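Local coordinates for protein TipC2 (Streptococcus intermedius B196, PDB 6DHX) that probably acts as an immunity protein that protects the producing bacterium against an antibacterial toxin exported by its type VII secretion system, at residues Phe94-Gly99 / Asp155-Lys160; Pro100-Arg105 / Lys145-Thr150; Ser120-Leu125 / Tyr133-Thr138. One frame throughout, in Å; residues are numbered along the deposited sequence.

Overall arrangement
The three contacts trace how the two helices that follow the hairpin 116-127/130-134 are tied to one antiparallel region of the sheet. Interactions 1 and 2 have centres about 10 Å apart and use the neighbouring strands 89-99 and 102-111; E95 OE2 meets R105 NE at 2.6 Å in a salt bridge, and I98 CG2 touches I149 CD1 at 3.4 Å. Interaction 3 lies about 10 Å from interaction 2, centre to centre, and about 14 Å from interaction 1. Interactions 2 and 3 are joined by the neighbouring strands 102-111 and 116-127, with R103 O 2.8 Å from A124 N. Along the chain the contacts are nested, 3 inside 2 inside 1.

Interaction 1 of 3, residues Phe94-Gly99 / Asp155-Lys160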
ATOM      1  N   PHE A  94       2.324  -4.307   1.642  1.00 21.71           N
ATOM      2  CA  PHE A  94       2.686  -4.976   2.867  1.00 23.06           C
ATOM      3  C   PHE A  94       3.348  -6.286   2.512  1.00 26.27           C
ATOM      4  O   PHE A  94       3.242  -6.782   1.377  1.00 24.52           O
ATOM      5  CB  PHE A  94       1.482  -5.207   3.785  1.00 22.35           C
ATOM      6  CG  PHE A  94       0.372  -6.079   3.179  1.00 26.52           C
ATOM      7  CD1 PHE A  94      -0.646  -5.504   2.418  1.00 21.96           C
ATOM      8  CD2 PHE A  94       0.329  -7.451   3.431  1.00 29.79           C
ATOM      9  CE1 PHE A  94      -1.694  -6.283   1.892  1.00 24.00           C
ATOM     10  CE2 PHE A  94      -0.701  -8.232   2.900  1.00 32.17           C
ATOM     11  CZ  PHE A  94      -1.735  -7.648   2.157  1.00 26.60           C
ATOM     12  N   GLU A  95       4.078  -6.811   3.488  1.00 25.85           N
ATOM     13  CA  GLU A  95       4.908  -8.000   3.302  1.00 25.82           C
ATOM     14  C   GLU A  95       4.732  -8.933   4.488  1.00 27.18           C
ATOM     15  O   GLU A  95       4.549  -8.492   5.630  1.00 30.70           O
ATOM     16  CB  GLU A  95       6.414  -7.647   3.137  1.00 26.62           C
ATOM     17  CG  GLU A  95       6.736  -6.612   2.033  1.00 29.53           C
ATOM     18  CD  GLU A  95       8.243  -6.465   1.766  1.00 39.74           C
ATOM     19  OE1 GLU A  95       9.055  -7.015   2.540  1.00 39.28           O
ATOM     20  OE2 GLU A  95       8.610  -5.779   0.780  1.00 36.84           O
ATOM     21  N   LYS A  96       4.770 -10.230   4.198  1.00 28.39           N
ATOM     22  CA  LYS A  96       4.532 -11.288   5.167  1.00 32.48           C
ATOM     23  C   LYS A  96       5.489 -12.426   4.876  1.00 37.40           C
ATOM     24  O   LYS A  96       5.713 -12.791   3.712  1.00 33.27           O
ATOM     25  CB  LYS A  96       3.085 -11.793   5.087  1.00 35.18           C
ATOM     26  CG  LYS A  96       2.661 -12.698   6.246  1.00 41.63           C
ATOM     27  CD  LYS A  96       1.280 -13.279   6.000  1.00 46.79           C
ATOM     28  CE  LYS A  96       1.381 -14.685   5.422  1.00 57.84           C
ATOM     29  NZ  LYS A  96       2.121 -15.619   6.323  1.00 63.50           N
ATOM     30  N   GLU A  97       6.063 -12.995   5.922  1.00 33.95           N
ATOM     31  CA  GLU A  97       6.891 -14.164   5.689  1.00 38.86           C
ATOM     32  C   GLU A  97       5.987 -15.344   5.317  1.00 43.91           C
ATOM     33  O   GLU A  97       4.930 -15.538   5.926  1.00 41.20           O
ATOM     34  CB  GLU A  97       7.732 -14.471   6.930  1.00 43.23           C
ATOM     35  CG  GLU A  97       8.816 -15.499   6.650  1.00 56.04           C
ATOM     36  CD  GLU A  97       9.390 -16.124   7.918  1.00 72.09           C
ATOM     37  OE1 GLU A  97       8.750 -15.999   8.993  1.00 77.08           O
ATOM     38  OE2 GLU A  97      10.471 -16.754   7.829  1.00 72.30           O
ATOM     39  N   ILE A  98       6.363 -16.103   4.285  1.00 36.58           N
ATOM     40  CA  ILE A  98       5.593 -17.284   3.883  1.00 37.57           C
ATOM     41  C   ILE A  98       6.383 -18.568   3.971  1.00 44.69           C
ATOM     42  O   ILE A  98       5.778 -19.656   3.965  1.00 44.72           O
ATOM     43  CB  ILE A  98       4.997 -17.124   2.469  1.00 38.25           C
ATOM     44  CG1 ILE A  98       6.102 -17.081   1.407  1.00 42.55           C
ATOM     45  CG2 ILE A  98       4.129 -15.866   2.422  1.00 34.77           C
ATOM     46  CD1 ILE A  98       5.549 -17.148   0.008  1.00 43.68           C
ATOM     47  N   GLY A  99       7.697 -18.494   4.089  1.00 45.94           N
ATOM     48  CA  GLY A  99       8.510 -19.657   4.294  1.00 46.64           C
ATOM     49  C   GLY A  99       9.884 -19.191   4.699  1.00 54.69           C
ATOM     50  O   GLY A  99      10.130 -17.987   4.818  1.00 50.95           O
ATOM     51  N   ASP A 155      -6.750 -12.721  -1.015  1.00 29.45           N
ATOM     52  CA  ASP A 155      -7.888 -11.880  -0.654  1.00 32.17           C
ATOM     53  C   ASP A 155      -7.960 -11.686   0.846  1.00 30.37           C
ATOM     54  O   ASP A 155      -8.226 -10.579   1.320  1.00 29.89           O
ATOM     55  CB  ASP A 155      -9.200 -12.505  -1.134  1.00 37.46           C
ATOM     56  CG  ASP A 155      -9.359 -12.463  -2.649  1.00 43.20           C
ATOM     57  OD1 ASP A 155      -8.805 -11.554  -3.290  1.00 37.74           O
ATOM     58  OD2 ASP A 155     -10.034 -13.370  -3.190  1.00 45.10           O
ATOM     59  N   ALA A 156      -7.735 -12.750   1.612  1.00 33.00           N
ATOM     60  CA  ALA A 156      -7.851 -12.607   3.058  1.00 30.51           C
ATOM     61  C   ALA A 156      -6.761 -11.684   3.616  1.00 32.61           C
ATOM     62  O   ALA A 156      -7.038 -10.890   4.520  1.00 29.64           O
ATOM     63  CB  ALA A 156      -7.817 -13.981   3.733  1.00 34.34           C
ATOM     64  N   HIS A 157      -5.523 -11.788   3.105  1.00 30.53           N
ATOM     65  CA  HIS A 157      -4.439 -10.903   3.539  1.00 32.77           C
ATOM     66  C   HIS A 157      -4.753  -9.451   3.192  1.00 32.87           C
ATOM     67  O   HIS A 157      -4.566  -8.539   4.015  1.00 26.32           O
ATOM     68  CB  HIS A 157      -3.102 -11.321   2.896  1.00 28.18           C
ATOM     69  CG  HIS A 157      -2.553 -12.614   3.431  1.00 35.26           C
ATOM     70  ND1 HIS A 157      -2.363 -12.841   4.774  1.00 42.02           N
ATOM     71  CD2 HIS A 157      -2.167 -13.749   2.799  1.00 40.78           C
ATOM     72  CE1 HIS A 157      -1.900 -14.068   4.953  1.00 48.44           C
ATOM     73  NE2 HIS A 157      -1.760 -14.638   3.769  1.00 42.19           N
ATOM     74  N   TYR A 158      -5.258  -9.227   1.983  1.00 27.82           N
ATOM     75  CA  TYR A 158      -5.636  -7.880   1.560  1.00 26.23           C
ATOM     76  C   TYR A 158      -6.740  -7.318   2.458  1.00 28.34           C
ATOM     77  O   TYR A 158      -6.664  -6.173   2.925  1.00 26.26           O
ATOM     78  CB  TYR A 158      -6.093  -7.924   0.088  1.00 27.91           C
ATOM     79  CG  TYR A 158      -6.538  -6.562  -0.359  1.00 27.88           C
ATOM     80  CD1 TYR A 158      -5.615  -5.675  -0.896  1.00 26.42           C
ATOM     81  CD2 TYR A 158      -7.862  -6.160  -0.226  1.00 26.61           C
ATOM     82  CE1 TYR A 158      -5.986  -4.407  -1.297  1.00 24.15           C
ATOM     83  CE2 TYR A 158      -8.268  -4.858  -0.608  1.00 28.90           C
ATOM     84  CZ  TYR A 158      -7.309  -3.996  -1.158  1.00 26.37           C
ATOM     85  OH  TYR A 158      -7.666  -2.723  -1.554  1.00 28.70           O
ATOM     86  N   GLU A 159      -7.769  -8.128   2.731  1.00 27.27           N
ATOM     87  CA  GLU A 159      -8.855  -7.686   3.606  1.00 25.74           C
ATOM     88  C   GLU A 159      -8.318  -7.342   4.992  1.00 26.28           C
ATOM     89  O   GLU A 159      -8.697  -6.330   5.580  1.00 27.20           O
ATOM     90  CB  GLU A 159      -9.936  -8.767   3.689  1.00 28.82           C
ATOM     91  CG  GLU A 159     -10.996  -8.557   4.778  1.00 32.15           C
ATOM     92  CD  GLU A 159     -11.886  -7.343   4.542  1.00 39.38           C
ATOM     93  OE1 GLU A 159     -12.020  -6.882   3.382  1.00 36.44           O
ATOM     94  OE2 GLU A 159     -12.496  -6.871   5.531  1.00 41.28           O
ATOM     95  N   LYS A 160      -7.427  -8.176   5.513  1.00 29.24           N
ATOM     96  CA  LYS A 160      -6.935  -7.978   6.873  1.00 30.08           C
ATOM     97  C   LYS A 160      -6.067  -6.726   6.999  1.00 31.08           C
ATOM     98  O   LYS A 160      -6.199  -5.964   7.967  1.00 30.27           O
ATOM     99  CB  LYS A 160      -6.146  -9.215   7.287  1.00 31.60           C
ATOM    100  CG  LYS A 160      -5.662  -9.151   8.738  1.00 37.08           C
ATOM    101  CD  LYS A 160      -4.909 -10.468   9.031  1.00 49.58           C
ATOM    102  CE  LYS A 160      -4.074 -10.369  10.298  1.00 60.71           C
ATOM    103  NZ  LYS A 160      -4.897  -9.959  11.464  1.00 67.57           N
TER
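H157 turns its imidazole toward the alkyl chain of K96, and the two side chains cross at about a right angle. K96 CD and K96 CE both reach the ring carbon H157 CE1, the CE approach measuring 3.4 Å, so methylenes rather than the ammonium make the contact. The K96 chain starts anti to its backbone nitrogen (chi1 -168°), then bends at chi3 and chi4, which carries NZ back to its own strand, where it gives a 2.8 Å hydrogen bond from K96 NZ to E97 O. The neighbouring ring nitrogen, H157 ND1, is hydrogen-bonded to the hydroxyl of Y74, a second tie to the sheet. Here helix 151-173 packs across the strands, its short segment axis passing 10.6 Å from that of 94-99 at an angle of 126°. F94 supplies the second point of contact. With chi1 at 61°, F94 CG sits between the backbone nitrogen and the carbonyl carbon, and the ring reaches out to the helix, where F94 CZ comes 3.5 Å from H157 O and F94 CE2 lies 3.9 Å from H157 CB. Y158 is met through its backbone, F94 CZ to Y158 N being 3.9 Å; its side chain starts away from the strand, and its hydroxyl bonds to that of Y183.

Interaction 2 of 3, residues Pro100-Arg105 / Lys145-Thr150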
ATOM      1  N   PRO A 100      10.827 -20.117   4.883  1.00 51.50           N
ATOM      2  CA  PRO A 100      12.161 -19.699   5.344  1.00 52.44           C
ATOM      3  C   PRO A 100      12.843 -18.876   4.260  1.00 47.75           C
ATOM      4  O   PRO A 100      12.987 -19.326   3.123  1.00 47.70           O
ATOM      5  CB  PRO A 100      12.880 -21.028   5.609  1.00 57.61           C
ATOM      6  CG  PRO A 100      12.235 -22.002   4.677  1.00 57.15           C
ATOM      7  CD  PRO A 100      10.790 -21.537   4.484  1.00 54.35           C
ATOM      8  N   ASN A 101      13.199 -17.638   4.609  1.00 51.43           N
ATOM      9  CA  ASN A 101      13.874 -16.697   3.705  1.00 50.77           C
ATOM     10  C   ASN A 101      13.001 -16.273   2.522  1.00 44.10           C
ATOM     11  O   ASN A 101      13.515 -15.857   1.485  1.00 46.81           O
ATOM     12  CB  ASN A 101      15.200 -17.271   3.202  1.00 55.28           C
ATOM     13  CG  ASN A 101      16.114 -17.681   4.336  1.00 67.51           C
ATOM     14  OD1 ASN A 101      16.563 -16.840   5.116  1.00 72.91           O
ATOM     15  ND2 ASN A 101      16.394 -18.977   4.439  1.00 70.76           N
ATOM     16  N   VAL A 102      11.682 -16.332   2.644  1.00 40.65           N
ATOM     17  CA  VAL A 102      10.811 -15.948   1.528  1.00 39.84           C
ATOM     18  C   VAL A 102       9.648 -15.141   2.078  1.00 35.48           C
ATOM     19  O   VAL A 102       9.009 -15.567   3.043  1.00 39.14           O
ATOM     20  CB  VAL A 102      10.288 -17.170   0.739  1.00 41.27           C
ATOM     21  CG1 VAL A 102       9.372 -16.704  -0.406  1.00 41.58           C
ATOM     22  CG2 VAL A 102      11.460 -18.029   0.181  1.00 47.19           C
ATOM     23  N   ARG A 103       9.375 -13.972   1.475  1.00 32.45           N
ATOM     24  CA  ARG A 103       8.241 -13.135   1.855  1.00 34.24           C
ATOM     25  C   ARG A 103       7.381 -12.879   0.633  1.00 33.22           C
ATOM     26  O   ARG A 103       7.888 -12.782  -0.492  1.00 35.06           O
ATOM     27  CB  ARG A 103       8.676 -11.763   2.460  1.00 33.38           C
ATOM     28  CG  ARG A 103       9.733 -11.899   3.610  1.00 36.67           C
ATOM     29  CD  ARG A 103       9.884 -10.552   4.338  1.00 40.91           C
ATOM     30  NE  ARG A 103      10.187  -9.419   3.450  1.00 44.45           N
ATOM     31  CZ  ARG A 103      11.417  -9.135   3.006  1.00 44.17           C
ATOM     32  NH1 ARG A 103      12.438  -9.913   3.349  1.00 45.41           N
ATOM     33  NH2 ARG A 103      11.620  -8.081   2.214  1.00 40.65           N
ATOM     34  N   VAL A 104       6.087 -12.784   0.849  1.00 29.36           N
ATOM     35  CA  VAL A 104       5.181 -12.286  -0.172  1.00 27.45           C
ATOM     36  C   VAL A 104       4.979 -10.794   0.050  1.00 34.97           C
ATOM     37  O   VAL A 104       4.992 -10.298   1.178  1.00 31.44           O
ATOM     38  CB  VAL A 104       3.848 -13.055  -0.132  1.00 30.82           C
ATOM     39  CG1 VAL A 104       3.055 -12.689   1.153  1.00 30.24           C
ATOM     40  CG2 VAL A 104       3.033 -12.801  -1.358  1.00 30.59           C
ATOM     41  N   ARG A 105       4.868 -10.057  -1.041  1.00 27.74           N
ATOM     42  CA  ARG A 105       4.621  -8.623  -0.982  1.00 29.53           C
ATOM     43  C   ARG A 105       3.346  -8.376  -1.747  1.00 31.96           C
ATOM     44  O   ARG A 105       3.263  -8.721  -2.927  1.00 30.83           O
ATOM     45  CB  ARG A 105       5.753  -7.841  -1.623  1.00 30.72           C
ATOM     46  CG  ARG A 105       7.132  -8.375  -1.370  1.00 49.27           C
ATOM     47  CD  ARG A 105       8.118  -7.649  -2.300  1.00 59.54           C
ATOM     48  NE  ARG A 105       8.581  -6.354  -1.775  1.00 61.46           N
ATOM     49  CZ  ARG A 105       7.947  -5.183  -1.871  1.00 64.09           C
ATOM     50  NH1 ARG A 105       8.508  -4.091  -1.354  1.00 56.26           N
ATOM     51  NH2 ARG A 105       6.753  -5.098  -2.431  1.00 67.86           N
ATOM     52  N   LYS A 145       2.363 -21.337  -4.893  1.00 39.75           N
ATOM     53  CA  LYS A 145       1.970 -22.754  -4.903  1.00 37.17           C
ATOM     54  C   LYS A 145       2.821 -23.581  -3.947  1.00 44.15           C
ATOM     55  O   LYS A 145       2.300 -24.446  -3.231  1.00 45.36           O
ATOM     56  CB  LYS A 145       2.052 -23.308  -6.323  1.00 41.62           C
ATOM     57  CG  LYS A 145       1.647 -24.802  -6.436  1.00 48.52           C
ATOM     58  CD  LYS A 145       1.927 -25.293  -7.872  1.00 50.31           C
ATOM     59  CE  LYS A 145       1.670 -26.787  -8.039  1.00 59.65           C
ATOM     60  NZ  LYS A 145       2.378 -27.283  -9.257  1.00 59.09           N
ATOM     61  N   LYS A 146       4.127 -23.336  -3.913  1.00 41.83           N
ATOM     62  CA  LYS A 146       4.984 -24.107  -3.013  1.00 45.46           C
ATOM     63  C   LYS A 146       4.549 -23.948  -1.563  1.00 45.92           C
ATOM     64  O   LYS A 146       4.444 -24.930  -0.822  1.00 48.35           O
ATOM     65  CB  LYS A 146       6.436 -23.690  -3.189  1.00 43.83           C
ATOM     66  CG  LYS A 146       7.375 -24.321  -2.233  1.00 48.27           C
ATOM     67  CD  LYS A 146       8.807 -24.013  -2.628  1.00 48.68           C
ATOM     68  CE  LYS A 146       9.756 -24.846  -1.766  1.00 53.47           C
ATOM     69  NZ  LYS A 146      11.079 -24.172  -1.699  1.00 54.83           N
ATOM     70  N   TYR A 147       4.261 -22.726  -1.144  1.00 42.47           N
ATOM     71  CA  TYR A 147       3.920 -22.480   0.243  1.00 44.62           C
ATOM     72  C   TYR A 147       2.418 -22.540   0.510  1.00 46.87           C
ATOM     73  O   TYR A 147       1.982 -22.160   1.602  1.00 54.37           O
ATOM     74  CB  TYR A 147       4.526 -21.143   0.675  1.00 47.73           C
ATOM     75  CG  TYR A 147       6.031 -21.251   0.699  1.00 45.04           C
ATOM     76  CD1 TYR A 147       6.662 -22.032   1.663  1.00 50.57           C
ATOM     77  CD2 TYR A 147       6.817 -20.617  -0.240  1.00 41.65           C
ATOM     78  CE1 TYR A 147       8.028 -22.172   1.680  1.00 51.05           C
ATOM     79  CE2 TYR A 147       8.204 -20.770  -0.242  1.00 46.45           C
ATOM     80  CZ  TYR A 147       8.798 -21.533   0.740  1.00 50.15           C
ATOM     81  OH  TYR A 147      10.165 -21.689   0.779  1.00 55.23           O
ATOM     82  N   GLY A 148       1.628 -23.025  -0.444  1.00 44.23           N
ATOM     83  CA  GLY A 148       0.198 -23.208  -0.239  1.00 46.59           C
ATOM     84  C   GLY A 148      -0.635 -21.943  -0.101  1.00 45.30           C
ATOM     85  O   GLY A 148      -1.612 -21.933   0.644  1.00 50.37           O
ATOM     86  N   ILE A 149      -0.296 -20.886  -0.829  1.00 42.32           N
ATOM     87  CA  ILE A 149      -1.028 -19.630  -0.762  1.00 38.30           C
ATOM     88  C   ILE A 149      -1.957 -19.534  -1.965  1.00 40.44           C
ATOM     89  O   ILE A 149      -1.497 -19.450  -3.106  1.00 40.54           O
ATOM     90  CB  ILE A 149      -0.059 -18.448  -0.730  1.00 40.10           C
ATOM     91  CG1 ILE A 149       0.889 -18.639   0.446  1.00 46.68           C
ATOM     92  CG2 ILE A 149      -0.844 -17.133  -0.652  1.00 35.10           C
ATOM     93  CD1 ILE A 149       1.943 -17.620   0.509  1.00 53.39           C
ATOM     94  N   THR A 150      -3.263 -19.515  -1.712  1.00 39.37           N
ATOM     95  CA  THR A 150      -4.252 -19.480  -2.778  1.00 40.76           C
ATOM     96  C   THR A 150      -4.686 -18.058  -3.072  1.00 45.52           C
ATOM     97  O   THR A 150      -4.412 -17.124  -2.307  1.00 43.98           O
ATOM     98  CB  THR A 150      -5.477 -20.309  -2.390  1.00 45.24           C
ATOM     99  OG1 THR A 150      -6.113 -19.695  -1.263  1.00 47.16           O
ATOM    100  CG2 THR A 150      -5.057 -21.764  -2.040  1.00 47.02           C
TER
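Y147 presents the end of its phenol to P100 and V102. K146, in the last turn of helix 137-146, lays its CG over the centre of one face of the Y147 ring, 4.1 Å above the plane, while the residues after Y147 end the helix. Y147 itself is the first residue to leave helical backbone angles. Its CG stands beside the backbone nitrogen (chi1 -67°), a setting that sends the ring across to the start of strand 102-111. There Y147 OH lies 3.8 Å from P100 CD and 3.9 Å from V102 CG2, while Y147 CE1 is 4.0 Å from the same proline carbon. G148 follows with positive phi (68°) as the C-prime residue of a Schellman motif: G148 N bonds to K145 O at 3.2 Å, and the nitrogen of I149 returns to the carbonyl of L144. I149 points its side chain toward the strand and packs on I98 and L144. T150 then takes the N-cap position of helix 151-173, its side chain capping a backbone nitrogen just beyond. Across this contact Y147 meets only carbon, through OH and CE1, so the contact holds by van der Waals packing and not by a polar bond of the hydroxyl.

Interaction 3 of 3, residues Ser120-Leu125 / Tyr133-Thr138; sequences SVKIAL and YIEDET
Y133 overlaps A124 through the CD1-CE1 side of its ring, Y133 CE1 lying 3.4 Å from A124 CB, with the methyl approaching obliquely. Its CG sits beside the backbone nitrogen (chi1 -77°), so that the ring leans back over the neighbouring strand. I123 O lies at the edge of the same ring, near its plane. On this face Y133 also packs against R103 and R105 of strand 102-111. The backbone evidence for pairing is direct. I123 N donates to I134 O at 2.8 Å in the carbonyl plane, with a nearly straight N-H...O angle of 169°, and I134 N returns an equally short bond to I123 O, there tilted 22° from the carbonyl plane. I123 and I134 thus form an antiparallel hydrogen-bonded pair, and A124 with Y133 a non-hydrogen-bonded one. On the face of the two isoleucines, their CB atoms stand 4.0 Å apart, and I134 CD1 reaches L125 CD1 at 3.6 Å; Y143 of helix 137-146 packs on all three side chains. K122 passes near E135, whose carboxylate placement is doubtful, and makes a cation-pi contact with W107 of strand 102-111. A water donates to V121 O and E135 O, linking strand 116-127 to the turn just past strand 130-134. The whole is a beta hairpin, 116-127 with 130-134, followed after the link E135-D136 by helix 137-146, with D136 at its N-cap.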
ATOM      1  N   SER A 120      -1.392  -6.291  -6.923  1.00 25.46           N
ATOM      2  CA  SER A 120      -0.477  -7.254  -7.536  1.00 28.58           C
ATOM      3  C   SER A 120       0.345  -7.929  -6.430  1.00 24.65           C
ATOM      4  O   SER A 120       0.295  -7.533  -5.245  1.00 24.05           O
ATOM      5  CB  SER A 120       0.378  -6.541  -8.598  1.00 31.58           C
ATOM      6  OG  SER A 120       1.330  -5.707  -7.995  1.00 38.88           O
ATOM      7  N   VAL A 121       1.066  -8.987  -6.805  1.00 26.21           N
ATOM      8  CA  VAL A 121       1.796  -9.837  -5.860  1.00 29.16           C
ATOM      9  C   VAL A 121       3.233  -9.996  -6.330  1.00 29.34           C
ATOM     10  O   VAL A 121       3.478 -10.312  -7.511  1.00 28.08           O
ATOM     11  CB  VAL A 121       1.182 -11.244  -5.743  1.00 40.61           C
ATOM     12  CG1 VAL A 121       1.760 -11.902  -4.563  1.00 32.12           C
ATOM     13  CG2 VAL A 121      -0.273 -11.201  -5.625  1.00 43.86           C
ATOM     14  N   LYS A 122       4.168  -9.850  -5.403  1.00 29.81           N
ATOM     15  CA  LYS A 122       5.588 -10.027  -5.653  1.00 28.77           C
ATOM     16  C   LYS A 122       6.169 -10.928  -4.567  1.00 29.68           C
ATOM     17  O   LYS A 122       5.530 -11.212  -3.541  1.00 33.35           O
ATOM     18  CB  LYS A 122       6.310  -8.661  -5.653  1.00 33.55           C
ATOM     19  CG  LYS A 122       5.812  -7.653  -6.705  1.00 36.83           C
ATOM     20  CD  LYS A 122       6.562  -6.318  -6.527  1.00 41.85           C
ATOM     21  CE  LYS A 122       5.989  -5.166  -7.383  1.00 47.38           C
ATOM     22  NZ  LYS A 122       4.841  -5.610  -8.184  1.00 52.72           N
ATOM     23  N   ILE A 123       7.407 -11.363  -4.784  1.00 30.83           N
ATOM     24  CA  ILE A 123       8.126 -12.209  -3.853  1.00 29.53           C
ATOM     25  C   ILE A 123       9.432 -11.517  -3.484  1.00 39.10           C
ATOM     26  O   ILE A 123      10.052 -10.856  -4.321  1.00 41.92           O
ATOM     27  CB  ILE A 123       8.397 -13.606  -4.475  1.00 31.28           C
ATOM     28  CG1 ILE A 123       7.066 -14.354  -4.679  1.00 32.74           C
ATOM     29  CG2 ILE A 123       9.355 -14.376  -3.647  1.00 34.89           C
ATOM     30  CD1 ILE A 123       6.405 -14.827  -3.344  1.00 34.80           C
ATOM     31  N   ALA A 124       9.839 -11.647  -2.226  1.00 35.94           N
ATOM     32  CA  ALA A 124      11.180 -11.271  -1.788  1.00 37.35           C
ATOM     33  C   ALA A 124      11.907 -12.505  -1.272  1.00 41.96           C
ATOM     34  O   ALA A 124      11.366 -13.246  -0.443  1.00 40.97           O
ATOM     35  CB  ALA A 124      11.122 -10.196  -0.683  1.00 40.27           C
ATOM     36  N   LEU A 125      13.123 -12.733  -1.780  1.00 41.22           N
ATOM     37  CA  LEU A 125      14.006 -13.792  -1.302  1.00 45.38           C
ATOM     38  C   LEU A 125      15.079 -13.182  -0.423  1.00 50.40           C
ATOM     39  O   LEU A 125      15.771 -12.253  -0.847  1.00 57.36           O
ATOM     40  CB  LEU A 125      14.671 -14.528  -2.460  1.00 48.80           C
ATOM     41  CG  LEU A 125      13.750 -15.193  -3.461  1.00 47.64           C
ATOM     42  CD1 LEU A 125      14.597 -16.022  -4.444  1.00 47.06           C
ATOM     43  CD2 LEU A 125      12.746 -16.058  -2.724  1.00 50.74           C
ATOM     44  N   TYR A 133      14.323  -9.350  -5.346  1.00 45.68           N
ATOM     45  CA  TYR A 133      12.899  -9.172  -5.606  1.00 40.92           C
ATOM     46  C   TYR A 133      12.454  -9.877  -6.882  1.00 42.01           C
ATOM     47  O   TYR A 133      13.134  -9.828  -7.914  1.00 44.25           O
ATOM     48  CB  TYR A 133      12.568  -7.687  -5.646  1.00 38.04           C
ATOM     49  CG  TYR A 133      12.509  -7.145  -4.239  1.00 40.57           C
ATOM     50  CD1 TYR A 133      11.529  -7.579  -3.361  1.00 47.79           C
ATOM     51  CD2 TYR A 133      13.466  -6.257  -3.763  1.00 51.24           C
ATOM     52  CE1 TYR A 133      11.477  -7.100  -2.055  1.00 52.83           C
ATOM     53  CE2 TYR A 133      13.413  -5.778  -2.463  1.00 57.78           C
ATOM     54  CZ  TYR A 133      12.415  -6.208  -1.619  1.00 57.94           C
ATOM     55  OH  TYR A 133      12.349  -5.742  -0.320  1.00 73.31           O
ATOM     56  N   ILE A 134      11.311 -10.558  -6.802  1.00 33.91           N
ATOM     57  CA  ILE A 134      10.788 -11.358  -7.903  1.00 30.26           C
ATOM     58  C   ILE A 134       9.372 -10.910  -8.200  1.00 35.35           C
ATOM     59  O   ILE A 134       8.526 -10.871  -7.296  1.00 35.69           O
ATOM     60  CB  ILE A 134      10.833 -12.861  -7.582  1.00 35.28           C
ATOM     61  CG1 ILE A 134      12.280 -13.267  -7.286  1.00 34.10           C
ATOM     62  CG2 ILE A 134      10.217 -13.696  -8.704  1.00 36.39           C
ATOM     63  CD1 ILE A 134      12.464 -14.755  -7.094  1.00 36.41           C
ATOM     64  N   GLU A 135       9.126 -10.522  -9.464  1.00 35.65           N
ATOM     65  CA  GLU A 135       7.829 -10.019  -9.895  1.00 33.24           C
ATOM     66  C   GLU A 135       7.255 -10.764 -11.089  1.00 31.38           C
ATOM     67  O   GLU A 135       6.050 -10.667 -11.328  1.00 28.89           O
ATOM     68  CB  GLU A 135       7.888  -8.515 -10.251  1.00 38.14           C
ATOM     69  CG  GLU A 135       9.282  -7.955 -10.359  1.00 56.62           C
ATOM     70  CD  GLU A 135       9.589  -6.933  -9.260  1.00 76.35           C
ATOM     71  OE1 GLU A 135      10.310  -5.949  -9.536  1.00 82.10           O
ATOM     72  OE2 GLU A 135       9.110  -7.112  -8.119  1.00 80.01           O
ATOM     73  N   ASP A 136       8.059 -11.522 -11.825  1.00 28.17           N
ATOM     74  CA  ASP A 136       7.513 -12.258 -12.953  1.00 26.33           C
ATOM     75  C   ASP A 136       6.395 -13.208 -12.526  1.00 31.97           C
ATOM     76  O   ASP A 136       6.564 -14.009 -11.610  1.00 29.59           O
ATOM     77  CB  ASP A 136       8.642 -13.055 -13.639  1.00 28.44           C
ATOM     78  CG  ASP A 136       8.131 -13.915 -14.795  1.00 37.32           C
ATOM     79  OD1 ASP A 136       7.789 -15.094 -14.551  1.00 36.84           O
ATOM     80  OD2 ASP A 136       8.068 -13.387 -15.925  1.00 34.08           O
ATOM     81  N   GLU A 137       5.251 -13.126 -13.208  1.00 27.86           N
ATOM     82  CA  GLU A 137       4.064 -13.848 -12.744  1.00 34.67           C
ATOM     83  C   GLU A 137       4.319 -15.341 -12.553  1.00 32.23           C
ATOM     84  O   GLU A 137       3.882 -15.939 -11.556  1.00 30.72           O
ATOM     85  CB  GLU A 137       2.907 -13.654 -13.719  1.00 37.88           C
ATOM     86  CG  GLU A 137       1.614 -14.257 -13.221  1.00 40.75           C
ATOM     87  CD  GLU A 137       0.407 -13.569 -13.833  1.00 51.63           C
ATOM     88  OE1 GLU A 137       0.247 -12.326 -13.643  1.00 43.92           O
ATOM     89  OE2 GLU A 137      -0.367 -14.277 -14.524  1.00 54.07           O
ATOM     90  N   THR A 138       4.983 -15.991 -13.521  1.00 27.95           N
ATOM     91  CA  THR A 138       5.162 -17.430 -13.392  1.00 29.24           C
ATOM     92  C   THR A 138       5.989 -17.761 -12.152  1.00 29.24           C
ATOM     93  O   THR A 138       5.701 -18.725 -11.439  1.00 30.88           O
ATOM     94  CB  THR A 138       5.860 -18.011 -14.623  1.00 31.72           C
ATOM     95  OG1 THR A 138       5.199 -17.557 -15.813  1.00 33.85           O
ATOM     96  CG2 THR A 138       5.843 -19.535 -14.511  1.00 29.44           C
TER
HETATM   97  O   HOH W   1       3.630 -10.324 -10.132  1.00 44.71           O